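Long-range contacts in Exo-poly-alpha-D-galacturonosidase (Thermotoga maritima, PDB 3JUR), which probably hydrolyses polygalacturonic acid, the pectin backbone, as a heat-active exo-acting glycoside hydrolase of family 28 built on a right-handed beta-helix: residues T87-P92 against V132-A137; P190-F195 against I209-W214. All coordinates share one frame; numbering follows the deposited sequence.

Contact 1. Residues T87-P92 against V132-A137; sequences TIKFIP and VLDGSA
Lys89 NZ sits between two acceptors of 132-137, forming a salt bridge to Asp134 OD2 at the strand end, 2.9 Å away, and a hydrogen bond to Ser136 OG in the loop after it, also 2.9 Å. Its chain runs extended from CG, anti to the backbone N, and bends only at the last torsion (chi4 56°), which brings the ammonium to both acceptors. The ammonium meets the carboxylate from above its plane, not within it. Ser136 OG in turn donates to Phe90 O at 2.8 Å, in the carbonyl plane, so the hydroxyl bridges Lys89 to the main chain. Asp134 OD1 accepts from Ser136 N in an Asx turn and from Asn210 ND2, fixing the carboxylate. Behind these groups, strands 87-90 and 132-134 run parallel in register as stacked rungs of the beta-helix, joined by Ile88 N to Val132 O, Asp134 N to Ile88 O and Phe90 N to Asp134 O, each 2.8 Å. Thr87 and Val132 lie side by side on the face bearing Lys89 and Asp134; on the other, Ile88 CD1 packs on Leu133 CD2 at 3.9 Å. With both carboxylate oxygens engaged and an ammonium beside it, Asp134 is probably ionised.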
loop_
_atom_site.group_PDB
_atom_site.type_symbol
_atom_site.label_atom_id
_atom_site.label_comp_id
_atom_site.label_asym_id
_atom_site.label_seq_id
_atom_site.Cartn_x
_atom_site.Cartn_y
_atom_site.Cartn_z
ATOM N N THR D 87 -49.526 -4.343 -19.250
ATOM C CA THR D 87 -48.714 -5.550 -19.294
ATOM C C THR D 87 -49.115 -6.385 -20.511
ATOM O O THR D 87 -50.310 -6.596 -20.765
ATOM C CB THR D 87 -48.892 -6.397 -17.994
ATOM O OG1 THR D 87 -48.423 -5.656 -16.857
ATOM C CG2 THR D 87 -48.129 -7.735 -18.071
ATOM N N ILE D 88 -48.121 -6.830 -21.274
ATOM C CA ILE D 88 -48.337 -7.875 -22.270
ATOM C C ILE D 88 -47.871 -9.183 -21.642
ATOM O O ILE D 88 -46.676 -9.359 -21.373
ATOM C CB ILE D 88 -47.583 -7.607 -23.604
ATOM C CG1 ILE D 88 -48.065 -6.301 -24.249
ATOM C CG2 ILE D 88 -47.787 -8.771 -24.562
ATOM C CD1 ILE D 88 -47.259 -5.856 -25.464
ATOM N N LYS D 89 -48.820 -10.080 -21.376
ATOM C CA LYS D 89 -48.511 -11.356 -20.736
ATOM C C LYS D 89 -48.668 -12.485 -21.740
ATOM O O LYS D 89 -49.775 -12.756 -22.223
ATOM C CB LYS D 89 -49.397 -11.595 -19.505
ATOM C CG LYS D 89 -49.063 -12.881 -18.751
ATOM C CD LYS D 89 -49.921 -13.069 -17.499
ATOM C CE LYS D 89 -49.518 -14.329 -16.736
ATOM N NZ LYS D 89 -48.068 -14.296 -16.379
ATOM N N PHE D 90 -47.557 -13.148 -22.043
ATOM C CA PHE D 90 -47.539 -14.174 -23.074
ATOM C C PHE D 90 -48.035 -15.513 -22.567
ATOM O O PHE D 90 -47.638 -15.960 -21.495
ATOM C CB PHE D 90 -46.148 -14.282 -23.694
ATOM C CG PHE D 90 -45.770 -13.074 -24.488
ATOM C CD1 PHE D 90 -45.129 -11.997 -23.878
ATOM C CD2 PHE D 90 -46.092 -12.989 -25.836
ATOM C CE1 PHE D 90 -44.796 -10.867 -24.606
ATOM C CE2 PHE D 90 -45.762 -11.861 -26.572
ATOM C CZ PHE D 90 -45.116 -10.803 -25.960
ATOM N N ILE D 91 -48.926 -16.134 -23.338
ATOM C CA ILE D 91 -49.473 -17.446 -22.988
ATOM C C ILE D 91 -48.417 -18.532 -23.252
ATOM O O ILE D 91 -47.990 -18.723 -24.392
ATOM C CB ILE D 91 -50.806 -17.742 -23.724
ATOM C CG1 ILE D 91 -51.827 -16.623 -23.453
ATOM C CG2 ILE D 91 -51.371 -19.096 -23.284
ATOM C CD1 ILE D 91 -52.987 -16.558 -24.446
ATOM N N PRO D 92 -47.985 -19.234 -22.184
ATOM C CA PRO D 92 -46.878 -20.183 -22.270
ATOM C C PRO D 92 -47.292 -21.576 -22.785
ATOM O O PRO D 92 -46.984 -22.588 -22.146
ATOM C CB PRO D 92 -46.398 -20.261 -20.822
ATOM C CG PRO D 92 -47.662 -20.094 -20.022
ATOM C CD PRO D 92 -48.532 -19.154 -20.815
ATOM N N VAL D 132 -45.025 -3.522 -19.064
ATOM C CA VAL D 132 -44.325 -4.773 -18.778
ATOM C C VAL D 132 -44.512 -5.804 -19.893
ATOM O O VAL D 132 -45.614 -5.966 -20.435
ATOM C CB VAL D 132 -44.801 -5.364 -17.415
ATOM C CG1 VAL D 132 -44.095 -6.684 -17.091
ATOM C CG2 VAL D 132 -44.599 -4.348 -16.289
ATOM N N LEU D 133 -43.426 -6.488 -20.235
ATOM C CA LEU D 133 -43.496 -7.689 -21.062
ATOM C C LEU D 133 -43.251 -8.891 -20.153
ATOM O O LEU D 133 -42.188 -9.021 -19.535
ATOM C CB LEU D 133 -42.482 -7.640 -22.211
ATOM C CG LEU D 133 -42.449 -6.400 -23.118
ATOM C CD1 LEU D 133 -41.375 -6.558 -24.179
ATOM C CD2 LEU D 133 -43.802 -6.092 -23.774
ATOM N N ASP D 134 -44.257 -9.752 -20.053
ATOM C CA ASP D 134 -44.227 -10.884 -19.125
ATOM C C ASP D 134 -44.290 -12.201 -19.906
ATOM O O ASP D 134 -45.347 -12.586 -20.414
ATOM C CB ASP D 134 -45.386 -10.754 -18.128
ATOM C CG ASP D 134 -45.474 -11.914 -17.145
ATOM O OD1 ASP D 134 -44.621 -12.836 -17.160
ATOM O OD2 ASP D 134 -46.423 -11.891 -16.340
ATOM N N GLY D 135 -43.146 -12.876 -20.001
ATOM C CA GLY D 135 -43.019 -14.106 -20.779
ATOM C C GLY D 135 -43.651 -15.342 -20.165
ATOM O O GLY D 135 -43.730 -16.386 -20.821
ATOM N N SER D 136 -44.080 -15.219 -18.908
ATOM C CA SER D 136 -44.749 -16.284 -18.151
ATOM C C SER D 136 -43.933 -17.564 -17.930
ATOM O O SER D 136 -44.504 -18.619 -17.627
ATOM C CB SER D 136 -46.118 -16.627 -18.759
ATOM O OG SER D 136 -46.972 -15.498 -18.763
ATOM N N ALA D 137 -42.614 -17.478 -18.069
ATOM C CA ALA D 137 -41.752 -18.618 -17.767
ATOM C C ALA D 137 -41.580 -18.779 -16.257
ATOM O O ALA D 137 -41.483 -17.797 -15.518
ATOM C CB ALA D 137 -40.403 -18.469 -18.442
#

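Contact 2. Residues P190-F195 against I209-W214; sequences PSFVQF and INSPMW
At a corner of the beta-helix, the turn leaving strand 207-209 packs on the chain entering strand 193-196, which opens the same coil. A single backbone hydrogen bond joins them: Phe192 N donates to Trp214 O at 2.8 Å, nearly along the C=O axis, with an N-H...O angle of 167°. Phe192 supplies the main side-chain contact. Its CG stands anti to the backbone N (chi1 -162°), which sets the ring against the loop, where its CE1 edge lies in plane with Ile209 O at 3.5 Å. Beside it on the same rim, CD1 meets Ser211 CB at 3.7 Å, while Pro212 CD approaches CD1 obliquely at 4.0 Å. Ser211 OG, also anti to its own backbone N, touches Phe192 CB at 3.6 Å and donates to Met213 O at 2.7 Å from above the carbonyl plane, bracing the turn. Ahead of Phe192, Pro190 O rests against Pro212 CB at 3.7 Å. Ser191 OG is hydrogen-bonded to His217 ND1, and the His217 ring meets that of Trp214 edge-to-face. The contact thus combines one hydrogen bond with close packing on oxygens: the slightly positive ring edge probably gains from facing Ile209 O, and the Ser211 hydroxyl is paired within its own loop.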
loop_
_atom_site.group_PDB
_atom_site.type_symbol
_atom_site.label_atom_id
_atom_site.label_comp_id
_atom_site.label_asym_id
_atom_site.label_seq_id
_atom_site.Cartn_x
_atom_site.Cartn_y
_atom_site.Cartn_z
ATOM N N PRO D 190 -37.430 -20.578 -27.123
ATOM C CA PRO D 190 -37.218 -19.412 -27.977
ATOM C C PRO D 190 -36.679 -18.215 -27.179
ATOM O O PRO D 190 -36.820 -18.186 -25.953
ATOM C CB PRO D 190 -38.624 -19.115 -28.487
ATOM C CG PRO D 190 -39.517 -19.533 -27.363
ATOM C CD PRO D 190 -38.845 -20.707 -26.708
ATOM N N SER D 191 -36.061 -17.256 -27.869
ATOM C CA SER D 191 -35.713 -15.962 -27.269
ATOM C C SER D 191 -36.999 -15.203 -26.912
ATOM O O SER D 191 -38.079 -15.530 -27.419
ATOM C CB SER D 191 -34.868 -15.127 -28.234
ATOM O OG SER D 191 -33.572 -15.675 -28.424
ATOM N N PHE D 192 -36.893 -14.209 -26.033
ATOM C CA PHE D 192 -38.043 -13.377 -25.693
ATOM C C PHE D 192 -38.296 -12.358 -26.818
ATOM O O PHE D 192 -39.198 -12.541 -27.629
ATOM C CB PHE D 192 -37.839 -12.683 -24.339
ATOM C CG PHE D 192 -39.108 -12.157 -23.704
ATOM C CD1 PHE D 192 -39.296 -12.274 -22.329
ATOM C CD2 PHE D 192 -40.103 -11.539 -24.464
ATOM C CE1 PHE D 192 -40.453 -11.787 -21.721
ATOM C CE2 PHE D 192 -41.260 -11.042 -23.865
ATOM C CZ PHE D 192 -41.438 -11.172 -22.489
ATOM N N VAL D 193 -37.489 -11.298 -26.865
ATOM C CA VAL D 193 -37.600 -10.285 -27.914
ATOM C C VAL D 193 -36.469 -10.496 -28.924
ATOM O O VAL D 193 -35.292 -10.458 -28.562
ATOM C CB VAL D 193 -37.546 -8.837 -27.325
ATOM C CG1 VAL D 193 -37.671 -7.786 -28.430
ATOM C CG2 VAL D 193 -38.624 -8.628 -26.260
ATOM N N GLN D 194 -36.825 -10.731 -30.185
ATOM C CA GLN D 194 -35.823 -10.983 -31.216
ATOM C C GLN D 194 -36.078 -10.159 -32.468
ATOM O O GLN D 194 -37.165 -10.191 -33.039
ATOM C CB GLN D 194 -35.727 -12.480 -31.554
ATOM C CG GLN D 194 -34.515 -12.859 -32.428
ATOM C CD GLN D 194 -34.376 -14.364 -32.640
ATOM O OE1 GLN D 194 -35.095 -14.967 -33.439
ATOM N NE2 GLN D 194 -33.438 -14.973 -31.923
ATOM N N PHE D 195 -35.063 -9.391 -32.854
ATOM C CA PHE D 195 -35.027 -8.691 -34.129
ATOM C C PHE D 195 -34.015 -9.426 -34.992
ATOM O O PHE D 195 -32.833 -9.502 -34.644
ATOM C CB PHE D 195 -34.587 -7.233 -33.934
ATOM C CG PHE D 195 -35.468 -6.453 -32.996
ATOM C CD1 PHE D 195 -36.617 -5.820 -33.465
ATOM C CD2 PHE D 195 -35.149 -6.352 -31.638
ATOM C CE1 PHE D 195 -37.448 -5.104 -32.603
ATOM C CE2 PHE D 195 -35.973 -5.635 -30.766
ATOM C CZ PHE D 195 -37.130 -5.014 -31.253
ATOM N N ILE D 209 -39.855 -9.419 -17.625
ATOM C CA ILE D 209 -39.883 -10.447 -16.572
ATOM C C ILE D 209 -40.224 -11.848 -17.120
ATOM O O ILE D 209 -40.798 -11.982 -18.217
ATOM C CB ILE D 209 -40.895 -10.094 -15.429
ATOM C CG1 ILE D 209 -42.338 -10.014 -15.955
ATOM C CG2 ILE D 209 -40.511 -8.789 -14.736
ATOM C CD1 ILE D 209 -43.378 -9.709 -14.877
ATOM N N ASN D 210 -39.870 -12.879 -16.345
ATOM C CA ASN D 210 -40.243 -14.266 -16.629
ATOM C C ASN D 210 -39.913 -14.675 -18.069
ATOM O O ASN D 210 -40.783 -15.153 -18.810
ATOM C CB ASN D 210 -41.742 -14.518 -16.345
ATOM C CG ASN D 210 -42.192 -14.028 -14.970
ATOM O OD1 ASN D 210 -41.576 -14.324 -13.947
ATOM N ND2 ASN D 210 -43.299 -13.302 -14.945
ATOM N N SER D 211 -38.657 -14.480 -18.457
ATOM C CA SER D 211 -38.205 -14.796 -19.808
ATOM C C SER D 211 -37.946 -16.295 -19.967
ATOM O O SER D 211 -37.373 -16.924 -19.064
ATOM C CB SER D 211 -36.944 -14.008 -20.141
ATOM O OG SER D 211 -36.437 -14.354 -21.419
ATOM N N PRO D 212 -38.377 -16.874 -21.109
ATOM C CA PRO D 212 -38.104 -18.286 -21.396
ATOM C C PRO D 212 -36.605 -18.577 -21.398
ATOM O O PRO D 212 -36.165 -19.577 -20.818
ATOM C CB PRO D 212 -38.695 -18.479 -22.796
ATOM C CG PRO D 212 -39.806 -17.482 -22.858
ATOM C CD PRO D 212 -39.271 -16.277 -22.115
ATOM N N MET D 213 -35.846 -17.680 -22.026
ATOM C CA MET D 213 -34.403 -17.801 -22.185
ATOM C C MET D 213 -33.815 -16.381 -22.349
ATOM O O MET D 213 -34.010 -15.541 -21.464
ATOM C CB MET D 213 -34.084 -18.731 -23.363
ATOM C CG MET D 213 -32.657 -19.257 -23.373
ATOM S SD MET D 213 -32.466 -20.622 -24.525
ATOM C CE MET D 213 -30.679 -20.707 -24.644
ATOM N N TRP D 214 -33.130 -16.092 -23.459
ATOM C CA TRP D 214 -32.504 -14.765 -23.643
ATOM C C TRP D 214 -33.571 -13.682 -23.801
ATOM O O TRP D 214 -34.577 -13.888 -24.498
ATOM C CB TRP D 214 -31.547 -14.732 -24.839
ATOM C CG TRP D 214 -30.418 -15.741 -24.812
ATOM C CD1 TRP D 214 -30.113 -16.619 -23.809
ATOM C CD2 TRP D 214 -29.428 -15.939 -25.830
ATOM N NE1 TRP D 214 -29.002 -17.358 -24.145
ATOM C CE2 TRP D 214 -28.562 -16.962 -25.381
ATOM C CE3 TRP D 214 -29.193 -15.355 -27.087
ATOM C CZ2 TRP D 214 -27.474 -17.414 -26.145
ATOM C CZ3 TRP D 214 -28.109 -15.796 -27.841
ATOM C CH2 TRP D 214 -27.266 -16.821 -27.370
#

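From the N terminus, contact 1 closes first, bringing 132-137 back beside 87-92 after one coil that includes strands 117-120 and 125-128. Contact 2 follows in series, closing the shorter path from 190-195 through strands 201-204 and 207-209 to 209-214; neither nests in nor crosses the other. Between them the chain makes a long excursion containing helix 161-173. Their centres nevertheless lie about 10 Å apart, because strand 132-134 stacks on 207-209: Leu133 O and Ile209 N probably hydrogen-bond at 3.0 Å. Gly135 N packs against Phe192 CE1, and Ala137 CB against Ser211 O. Successive coils are thereby joined along the beta-helix, through parallel strand pairing and the loops that follow the strands.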